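PDB 2GFI: phytase from Debaryomyces castellii, which probably hydrolyses phytate (inositol hexakisphosphate) as a 3-phytase of the histidine acid phosphatase family, releasing phosphate. Local coordinates for residues D199-N213 with Y428-F442. Sequence-based numbering, arbitrary orientation.
Sequences DMGANSLTPRDGCFN and YVEQCGNNNASAVTF. With NAG (2-acetamido-2-deoxy-beta-D-glucopyranose), chain D.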
ATOM      1  N   ASP A 199      43.049 -14.628 -17.934  1.00 38.08           N
ATOM      2  CA  ASP A 199      43.879 -15.838 -17.727  1.00 39.18           C
ATOM      3  C   ASP A 199      43.248 -16.809 -16.727  1.00 38.75           C
ATOM      4  O   ASP A 199      43.782 -17.897 -16.472  1.00 38.98           O
ATOM      5  CB  ASP A 199      45.347 -15.503 -17.362  1.00 40.01           C
ATOM      6  CG  ASP A 199      45.477 -14.653 -16.097  1.00 42.38           C
ATOM      7  OD1 ASP A 199      44.496 -14.511 -15.330  1.00 46.29           O
ATOM      8  OD2 ASP A 199      46.547 -14.086 -15.777  1.00 46.12           O
ATOM      9  N   MET A 200      42.115 -16.402 -16.147  1.00 38.07           N
ATOM     10  CA  MET A 200      41.401 -17.230 -15.180  1.00 36.72           C
ATOM     11  C   MET A 200      40.610 -18.284 -15.931  1.00 36.33           C
ATOM     12  O   MET A 200      40.192 -19.283 -15.356  1.00 36.35           O
ATOM     13  CB  MET A 200      40.475 -16.372 -14.312  1.00 36.85           C
ATOM     14  CG  MET A 200      41.212 -15.492 -13.274  1.00 36.32           C
ATOM     15  SD  MET A 200      42.281 -16.440 -12.150  1.00 35.47           S
ATOM     16  CE  MET A 200      41.124 -16.984 -10.883  1.00 34.50           C
ATOM     17  N   GLY A 201      40.429 -18.067 -17.232  1.00 35.87           N
ATOM     18  CA  GLY A 201      39.599 -18.928 -18.051  1.00 35.81           C
ATOM     19  C   GLY A 201      38.239 -19.130 -17.393  1.00 36.18           C
ATOM     20  O   GLY A 201      37.585 -18.159 -16.950  1.00 36.00           O
ATOM     21  N   ALA A 202      37.850 -20.395 -17.295  1.00 35.25           N
ATOM     22  CA  ALA A 202      36.572 -20.785 -16.778  1.00 35.45           C
ATOM     23  C   ALA A 202      36.552 -20.790 -15.252  1.00 35.73           C
ATOM     24  O   ALA A 202      35.478 -20.898 -14.637  1.00 36.21           O
ATOM     25  CB  ALA A 202      36.190 -22.156 -17.322  1.00 35.32           C
ATOM     26  N   ASN A 203      37.723 -20.668 -14.633  1.00 35.24           N
ATOM     27  CA  ASN A 203      37.792 -20.667 -13.180  1.00 34.51           C
ATOM     28  C   ASN A 203      37.622 -19.250 -12.668  1.00 34.01           C
ATOM     29  O   ASN A 203      38.559 -18.624 -12.181  1.00 33.94           O
ATOM     30  CB  ASN A 203      39.089 -21.271 -12.669  1.00 34.47           C
ATOM     31  CG  ASN A 203      39.096 -21.370 -11.178  1.00 34.14           C
ATOM     32  OD1 ASN A 203      38.083 -21.747 -10.577  1.00 35.04           O
ATOM     33  ND2 ASN A 203      40.202 -20.986 -10.557  1.00 32.21           N
ATOM     34  N   SER A 204      36.396 -18.763 -12.791  1.00 33.48           N
ATOM     35  CA  SER A 204      36.115 -17.324 -12.846  1.00 32.36           C
ATOM     36  C   SER A 204      34.647 -17.109 -12.518  1.00 31.37           C
ATOM     37  O   SER A 204      33.806 -17.944 -12.844  1.00 30.92           O
ATOM     38  CB  SER A 204      36.360 -16.834 -14.265  1.00 31.90           C
ATOM     39  OG  SER A 204      36.213 -15.440 -14.361  1.00 32.24           O
ATOM     40  N   LEU A 205      34.355 -15.997 -11.862  1.00 30.76           N
ATOM     41  CA  LEU A 205      32.971 -15.523 -11.728  1.00 29.73           C
ATOM     42  C   LEU A 205      32.605 -14.651 -12.918  1.00 29.78           C
ATOM     43  O   LEU A 205      31.463 -14.250 -13.074  1.00 30.44           O
ATOM     44  CB  LEU A 205      32.770 -14.791 -10.399  1.00 28.75           C
ATOM     45  CG  LEU A 205      32.599 -15.724  -9.209  1.00 26.46           C
ATOM     46  CD1 LEU A 205      32.657 -14.962  -7.927  1.00 23.14           C
ATOM     47  CD2 LEU A 205      31.319 -16.620  -9.320  1.00 22.64           C
ATOM     48  N   THR A 206      33.594 -14.375 -13.760  1.00 29.83           N
ATOM     49  CA  THR A 206      33.396 -13.628 -14.999  1.00 29.84           C
ATOM     50  C   THR A 206      34.024 -14.405 -16.167  1.00 30.15           C
ATOM     51  O   THR A 206      34.924 -13.898 -16.809  1.00 30.07           O
ATOM     52  CB  THR A 206      34.046 -12.203 -14.908  1.00 29.75           C
ATOM     53  OG1 THR A 206      35.445 -12.315 -14.575  1.00 29.40           O
ATOM     54  CG2 THR A 206      33.460 -11.385 -13.761  1.00 27.65           C
ATOM     55  N   PRO A 207      33.560 -15.626 -16.442  1.00 30.83           N
ATOM     56  CA  PRO A 207      34.181 -16.466 -17.482  1.00 31.07           C
ATOM     57  C   PRO A 207      34.140 -15.866 -18.890  1.00 32.00           C
ATOM     58  O   PRO A 207      34.928 -16.277 -19.767  1.00 33.01           O
ATOM     59  CB  PRO A 207      33.369 -17.758 -17.427  1.00 31.05           C
ATOM     60  CG  PRO A 207      32.050 -17.339 -16.807  1.00 30.99           C
ATOM     61  CD  PRO A 207      32.422 -16.304 -15.785  1.00 30.38           C
ATOM     62  N   ARG A 208      33.263 -14.893 -19.126  1.00 31.87           N
ATOM     63  CA  ARG A 208      33.268 -14.237 -20.429  1.00 32.08           C
ATOM     64  C   ARG A 208      34.610 -13.535 -20.693  1.00 32.81           C
ATOM     65  O   ARG A 208      34.954 -13.313 -21.846  1.00 33.48           O
ATOM     66  CB  ARG A 208      32.135 -13.214 -20.531  1.00 31.03           C
ATOM     67  CG  ARG A 208      32.355 -12.003 -19.666  1.00 29.90           C
ATOM     68  CD  ARG A 208      31.137 -11.221 -19.395  1.00 29.21           C
ATOM     69  NE  ARG A 208      31.216 -10.612 -18.075  1.00 30.40           N
ATOM     70  CZ  ARG A 208      31.575  -9.357 -17.856  1.00 30.36           C
ATOM     71  NH1 ARG A 208      31.870  -8.569 -18.888  1.00 28.75           N
ATOM     72  NH2 ARG A 208      31.631  -8.896 -16.608  1.00 29.92           N
ATOM     73  N   ASP A 209      35.320 -13.149 -19.627  1.00 33.06           N
ATOM     74  CA  ASP A 209      36.574 -12.419 -19.734  1.00 34.39           C
ATOM     75  C   ASP A 209      37.675 -13.253 -20.430  1.00 35.21           C
ATOM     76  O   ASP A 209      38.451 -12.728 -21.235  1.00 34.90           O
ATOM     77  CB  ASP A 209      37.051 -11.984 -18.338  1.00 34.59           C
ATOM     78  CG  ASP A 209      36.217 -10.851 -17.752  1.00 34.94           C
ATOM     79  OD1 ASP A 209      35.350 -10.293 -18.442  1.00 34.98           O
ATOM     80  OD2 ASP A 209      36.361 -10.440 -16.596  1.00 36.22           O
ATOM     81  N   GLY A 210      37.731 -14.544 -20.092  1.00 35.93           N
ATOM     82  CA  GLY A 210      38.649 -15.471 -20.721  1.00 36.95           C
ATOM     83  C   GLY A 210      38.098 -16.103 -21.988  1.00 37.83           C
ATOM     84  O   GLY A 210      38.739 -16.957 -22.573  1.00 37.99           O
ATOM     85  N   CYS A 211      36.905 -15.712 -22.418  1.00 38.48           N
ATOM     86  CA  CYS A 211      36.395 -16.265 -23.651  1.00 39.20           C
ATOM     87  C   CYS A 211      36.749 -15.368 -24.808  1.00 40.22           C
ATOM     88  O   CYS A 211      36.122 -14.329 -24.984  1.00 41.12           O
ATOM     89  CB  CYS A 211      34.894 -16.492 -23.602  1.00 39.01           C
ATOM     90  SG  CYS A 211      34.325 -17.157 -25.181  1.00 39.18           S
ATOM     91  N   PHE A 212      37.745 -15.777 -25.602  1.00 40.53           N
ATOM     92  CA  PHE A 212      38.310 -14.918 -26.651  1.00 40.50           C
ATOM     93  C   PHE A 212      37.435 -14.823 -27.875  1.00 40.51           C
ATOM     94  O   PHE A 212      37.424 -13.790 -28.525  1.00 40.94           O
ATOM     95  CB  PHE A 212      39.758 -15.329 -26.999  1.00 40.56           C
ATOM     96  CG  PHE A 212      40.688 -15.274 -25.801  1.00 40.83           C
ATOM     97  CD1 PHE A 212      40.702 -14.146 -24.969  1.00 40.79           C
ATOM     98  CD2 PHE A 212      41.499 -16.351 -25.471  1.00 41.67           C
ATOM     99  CE1 PHE A 212      41.512 -14.090 -23.853  1.00 40.55           C
ATOM    100  CE2 PHE A 212      42.334 -16.299 -24.337  1.00 41.99           C
ATOM    101  CZ  PHE A 212      42.333 -15.169 -23.537  1.00 40.89           C
ATOM    102  N   ASN A 213      36.687 -15.884 -28.178  1.00 40.29           N
ATOM    103  CA  ASN A 213      35.772 -15.884 -29.330  1.00 40.42           C
ATOM    104  C   ASN A 213      34.414 -15.259 -29.083  1.00 40.07           C
ATOM    105  O   ASN A 213      33.589 -15.172 -29.987  1.00 41.07           O
ATOM    106  CB  ASN A 213      35.626 -17.297 -29.895  1.00 40.56           C
ATOM    107  CG  ASN A 213      36.968 -17.882 -30.307  1.00 41.25           C
ATOM    108  OD1 ASN A 213      37.904 -17.139 -30.615  1.00 42.33           O
ATOM    109  ND2 ASN A 213      37.078 -19.205 -30.292  1.00 41.86           N
ATOM    110  N   TYR A 428      34.395 -25.109 -23.176  1.00 38.50           N
ATOM    111  CA  TYR A 428      34.947 -23.805 -22.951  1.00 38.51           C
ATOM    112  C   TYR A 428      36.262 -23.559 -23.689  1.00 40.09           C
ATOM    113  O   TYR A 428      36.367 -22.589 -24.449  1.00 40.28           O
ATOM    114  CB  TYR A 428      35.133 -23.565 -21.460  1.00 36.73           C
ATOM    115  CG  TYR A 428      35.511 -22.146 -21.148  1.00 35.87           C
ATOM    116  CD1 TYR A 428      34.531 -21.149 -21.045  1.00 33.18           C
ATOM    117  CD2 TYR A 428      36.852 -21.787 -20.972  1.00 32.19           C
ATOM    118  CE1 TYR A 428      34.879 -19.835 -20.752  1.00 32.92           C
ATOM    119  CE2 TYR A 428      37.211 -20.485 -20.682  1.00 32.92           C
ATOM    120  CZ  TYR A 428      36.215 -19.503 -20.571  1.00 35.16           C
ATOM    121  OH  TYR A 428      36.558 -18.203 -20.270  1.00 33.30           O
ATOM    122  N   VAL A 429      37.258 -24.424 -23.445  1.00 41.61           N
ATOM    123  CA  VAL A 429      38.603 -24.275 -24.006  1.00 42.29           C
ATOM    124  C   VAL A 429      38.504 -24.139 -25.514  1.00 43.38           C
ATOM    125  O   VAL A 429      38.971 -23.153 -26.089  1.00 43.99           O
ATOM    126  CB  VAL A 429      39.544 -25.445 -23.582  1.00 42.37           C
ATOM    127  CG1 VAL A 429      40.850 -25.431 -24.374  1.00 41.48           C
ATOM    128  CG2 VAL A 429      39.832 -25.370 -22.087  1.00 41.73           C
ATOM    129  N   GLU A 430      37.825 -25.083 -26.149  1.00 44.13           N
ATOM    130  CA  GLU A 430      37.777 -25.074 -27.598  1.00 45.18           C
ATOM    131  C   GLU A 430      36.896 -23.977 -28.193  1.00 44.83           C
ATOM    132  O   GLU A 430      37.301 -23.306 -29.147  1.00 44.50           O
ATOM    133  CB  GLU A 430      37.458 -26.470 -28.167  1.00 45.69           C
ATOM    134  CG  GLU A 430      38.636 -27.441 -28.036  1.00 49.19           C
ATOM    135  CD  GLU A 430      39.927 -26.932 -28.707  1.00 52.89           C
ATOM    136  OE1 GLU A 430      39.964 -26.839 -29.969  1.00 55.27           O
ATOM    137  OE2 GLU A 430      40.913 -26.622 -27.981  1.00 54.00           O
ATOM    138  N   GLN A 431      35.719 -23.753 -27.619  1.00 44.71           N
ATOM    139  CA  GLN A 431      34.838 -22.731 -28.178  1.00 44.51           C
ATOM    140  C   GLN A 431      35.347 -21.322 -27.899  1.00 44.14           C
ATOM    141  O   GLN A 431      35.222 -20.443 -28.742  1.00 43.95           O
ATOM    142  CB  GLN A 431      33.407 -22.920 -27.710  1.00 44.51           C
ATOM    143  CG  GLN A 431      32.708 -24.089 -28.365  1.00 44.92           C
ATOM    144  CD  GLN A 431      31.423 -24.410 -27.654  1.00 48.11           C
ATOM    145  OE1 GLN A 431      30.351 -23.894 -28.007  1.00 48.75           O
ATOM    146  NE2 GLN A 431      31.521 -25.209 -26.616  1.00 46.12           N
ATOM    147  N   CYS A 432      35.944 -21.137 -26.732  1.00 44.06           N
ATOM    148  CA  CYS A 432      36.462 -19.850 -26.317  1.00 44.87           C
ATOM    149  C   CYS A 432      37.855 -19.525 -26.812  1.00 45.90           C
ATOM    150  O   CYS A 432      38.217 -18.350 -26.878  1.00 46.37           O
ATOM    151  CB  CYS A 432      36.413 -19.735 -24.798  1.00 44.33           C
ATOM    152  SG  CYS A 432      34.703 -19.636 -24.233  1.00 44.05           S
ATOM    153  N   GLY A 433      38.634 -20.555 -27.156  1.00 46.99           N
ATOM    154  CA  GLY A 433      40.024 -20.375 -27.613  1.00 47.38           C
ATOM    155  C   GLY A 433      40.914 -19.992 -26.452  1.00 48.14           C
ATOM    156  O   GLY A 433      41.798 -19.152 -26.595  1.00 48.37           O
ATOM    157  N   ASN A 434      40.670 -20.590 -25.290  1.00 48.80           N
ATOM    158  CA  ASN A 434      41.416 -20.254 -24.088  1.00 49.96           C
ATOM    159  C   ASN A 434      41.816 -21.531 -23.377  1.00 50.41           C
ATOM    160  O   ASN A 434      40.955 -22.321 -22.973  1.00 50.81           O
ATOM    161  CB  ASN A 434      40.571 -19.356 -23.164  1.00 50.56           C
ATOM    162  CG  ASN A 434      41.370 -18.773 -21.983  1.00 50.83           C
ATOM    163  OD1 ASN A 434      42.398 -19.313 -21.577  1.00 53.16           O
ATOM    164  ND2 ASN A 434      40.878 -17.685 -21.422  1.00 49.28           N
ATOM    165  N   ASN A 435      43.128 -21.719 -23.224  1.00 50.86           N
ATOM    166  CA  ASN A 435      43.717 -22.931 -22.638  1.00 51.14           C
ATOM    167  C   ASN A 435      44.131 -22.852 -21.178  1.00 50.33           C
ATOM    168  O   ASN A 435      44.831 -23.737 -20.673  1.00 50.78           O
ATOM    169  CB  ASN A 435      44.914 -23.383 -23.467  1.00 51.74           C
ATOM    170  CG  ASN A 435      44.540 -24.452 -24.443  1.00 52.74           C
ATOM    171  OD1 ASN A 435      44.279 -25.610 -24.052  1.00 55.47           O
ATOM    172  ND2 ASN A 435      44.472 -24.081 -25.725  1.00 55.96           N
ATOM    173  N   ASN A 436      43.715 -21.789 -20.506  1.00 49.27           N
ATOM    174  CA  ASN A 436      43.874 -21.684 -19.065  1.00 48.33           C
ATOM    175  C   ASN A 436      42.823 -22.599 -18.428  1.00 47.28           C
ATOM    176  O   ASN A 436      42.296 -23.491 -19.120  1.00 46.95           O
ATOM    177  CB  ASN A 436      43.716 -20.229 -18.653  1.00 48.65           C
ATOM    178  CG  ASN A 436      44.821 -19.345 -19.211  1.00 49.90           C
ATOM    179  OD1 ASN A 436      45.882 -19.225 -18.608  1.00 48.38           O
ATOM    180  ND2 ASN A 436      44.567 -18.714 -20.367  1.00 52.98           N
ATOM    181  N   ALA A 437      42.496 -22.415 -17.147  1.00 45.60           N
ATOM    182  CA  ALA A 437      41.473 -23.289 -16.530  1.00 44.23           C
ATOM    183  C   ALA A 437      40.250 -23.589 -17.437  1.00 43.46           C
ATOM    184  O   ALA A 437      39.709 -22.706 -18.148  1.00 42.47           O
ATOM    185  CB  ALA A 437      41.050 -22.786 -15.177  1.00 44.31           C
ATOM    186  N   SER A 438      39.857 -24.861 -17.433  1.00 42.26           N
ATOM    187  CA  SER A 438      38.827 -25.341 -18.337  1.00 41.62           C
ATOM    188  C   SER A 438      37.491 -25.436 -17.611  1.00 40.61           C
ATOM    189  O   SER A 438      36.435 -25.550 -18.236  1.00 40.47           O
ATOM    190  CB  SER A 438      39.201 -26.710 -18.918  1.00 41.97           C
ATOM    191  OG  SER A 438      39.222 -27.685 -17.894  1.00 42.03           O
ATOM    192  N   ALA A 439      37.559 -25.390 -16.285  1.00 39.38           N
ATOM    193  CA  ALA A 439      36.391 -25.549 -15.446  1.00 37.70           C
ATOM    194  C   ALA A 439      36.577 -24.715 -14.187  1.00 36.53           C
ATOM    195  O   ALA A 439      37.694 -24.267 -13.883  1.00 36.27           O
ATOM    196  CB  ALA A 439      36.182 -27.042 -15.105  1.00 38.12           C
ATOM    197  N   VAL A 440      35.462 -24.478 -13.483  1.00 35.32           N
ATOM    198  CA  VAL A 440      35.482 -23.847 -12.171  1.00 33.25           C
ATOM    199  C   VAL A 440      36.022 -24.866 -11.178  1.00 32.50           C
ATOM    200  O   VAL A 440      35.571 -26.028 -11.145  1.00 32.12           O
ATOM    201  CB  VAL A 440      34.047 -23.375 -11.710  1.00 33.15           C
ATOM    202  CG1 VAL A 440      33.997 -23.063 -10.179  1.00 31.79           C
ATOM    203  CG2 VAL A 440      33.553 -22.202 -12.541  1.00 32.07           C
ATOM    204  N   THR A 441      36.983 -24.412 -10.381  1.00 31.55           N
ATOM    205  CA  THR A 441      37.471 -25.157  -9.243  1.00 30.92           C
ATOM    206  C   THR A 441      37.444 -24.309  -7.985  1.00 31.08           C
ATOM    207  O   THR A 441      37.631 -24.845  -6.895  1.00 31.17           O
ATOM    208  CB  THR A 441      38.929 -25.708  -9.487  1.00 30.87           C
ATOM    209  OG1 THR A 441      39.852 -24.623  -9.679  1.00 28.45           O
ATOM    210  CG2 THR A 441      39.007 -26.545 -10.805  1.00 31.83           C
ATOM    211  N   PHE A 442      37.231 -22.992  -8.113  1.00 31.34           N
ATOM    212  CA  PHE A 442      37.386 -22.099  -6.949  1.00 31.73           C
ATOM    213  C   PHE A 442      36.458 -22.453  -5.772  1.00 32.35           C
ATOM    214  O   PHE A 442      36.809 -22.182  -4.638  1.00 32.12           O
ATOM    215  CB  PHE A 442      37.352 -20.587  -7.327  1.00 31.93           C
ATOM    216  CG  PHE A 442      36.032 -20.118  -7.902  1.00 31.84           C
ATOM    217  CD1 PHE A 442      34.929 -19.906  -7.075  1.00 31.05           C
ATOM    218  CD2 PHE A 442      35.889 -19.924  -9.276  1.00 31.88           C
ATOM    219  CE1 PHE A 442      33.714 -19.493  -7.607  1.00 30.44           C
ATOM    220  CE2 PHE A 442      34.662 -19.518  -9.834  1.00 33.89           C
ATOM    221  CZ  PHE A 442      33.567 -19.303  -8.977  1.00 31.89           C
TER
HETATM  222  C1  NAG D 801      45.617 -17.788 -20.738  1.00 58.23           C
HETATM  223  C2  NAG D 801      46.422 -18.294 -21.953  1.00 61.33           C
HETATM  224  C3  NAG D 801      47.319 -17.240 -22.619  1.00 62.00           C
HETATM  225  C4  NAG D 801      46.650 -15.855 -22.657  1.00 61.57           C
HETATM  226  C5  NAG D 801      46.175 -15.539 -21.229  1.00 59.91           C
HETATM  227  C6  NAG D 801      45.771 -14.076 -20.985  1.00 60.29           C
HETATM  228  C7  NAG D 801      47.059 -20.630 -22.066  1.00 61.63           C
HETATM  229  C8  NAG D 801      47.768 -21.789 -21.420  1.00 65.62           C
HETATM  230  N2  NAG D 801      47.263 -19.410 -21.559  1.00 63.36           N
HETATM  231  O3  NAG D 801      47.681 -17.692 -23.914  1.00 63.43           O
HETATM  232  O4  NAG D 801      47.526 -14.855 -23.153  1.00 61.55           O
HETATM  233  O5  NAG D 801      45.137 -16.460 -20.917  1.00 58.59           O
HETATM  234  O6  NAG D 801      44.704 -13.677 -21.817  1.00 56.83           O
HETATM  235  O7  NAG D 801      46.320 -20.819 -23.025  1.00 65.10           O
HETATM  236  O   HOH W   1      43.201 -20.389 -15.423  1.00 37.84           O
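Asn434 ND2 donates to Gly210 O at 2.5 Å, in its own amide plane and on a carbonyl lone pair, the first of several side-chain-to-backbone hydrogen bonds joining 199-213 to 428-442; it also bonds Ala198 O. Tyr428 OH donates in plane to Pro207 O (2.6 Å), and Asn213 ND2 to Gln431 O. At the far end, with CG anti to the backbone N (chi1 -175°), Asn203 turns OD1 to Thr441 N and Phe442 N, both 2.9 Å away, while its ND2 bonds Tyr451. Ala202 N adds an almost straight backbone bond to Ala437 O.

Two apolar contacts accompany them: Ala202 CB makes a CH-pi contact over one face of the Tyr428 ring, 3.8 Å from its centroid, and Leu205 CD2 meets Phe442 CZ. Cys211 and Cys432, a known disulfide pair, have SG atoms 2.7 Å apart in this model.

Asn434 OD1 accepts from Asn436 N, an Asx turn, and from Asn436 ND2 (2.6 Å), the nitrogen carrying the N-linked NAG. With an alanine in place of Asn434, the carbonyls of Gly210 and Ala198 would probably each lose a donor, and the glycosylated amide would be freer to turn. The chemistry thus implies a peripheral, glycan-bearing segment tied to the loop after strand 189-194 chiefly by side-chain amides and a tyrosine hydroxyl bonded to main-chain atoms.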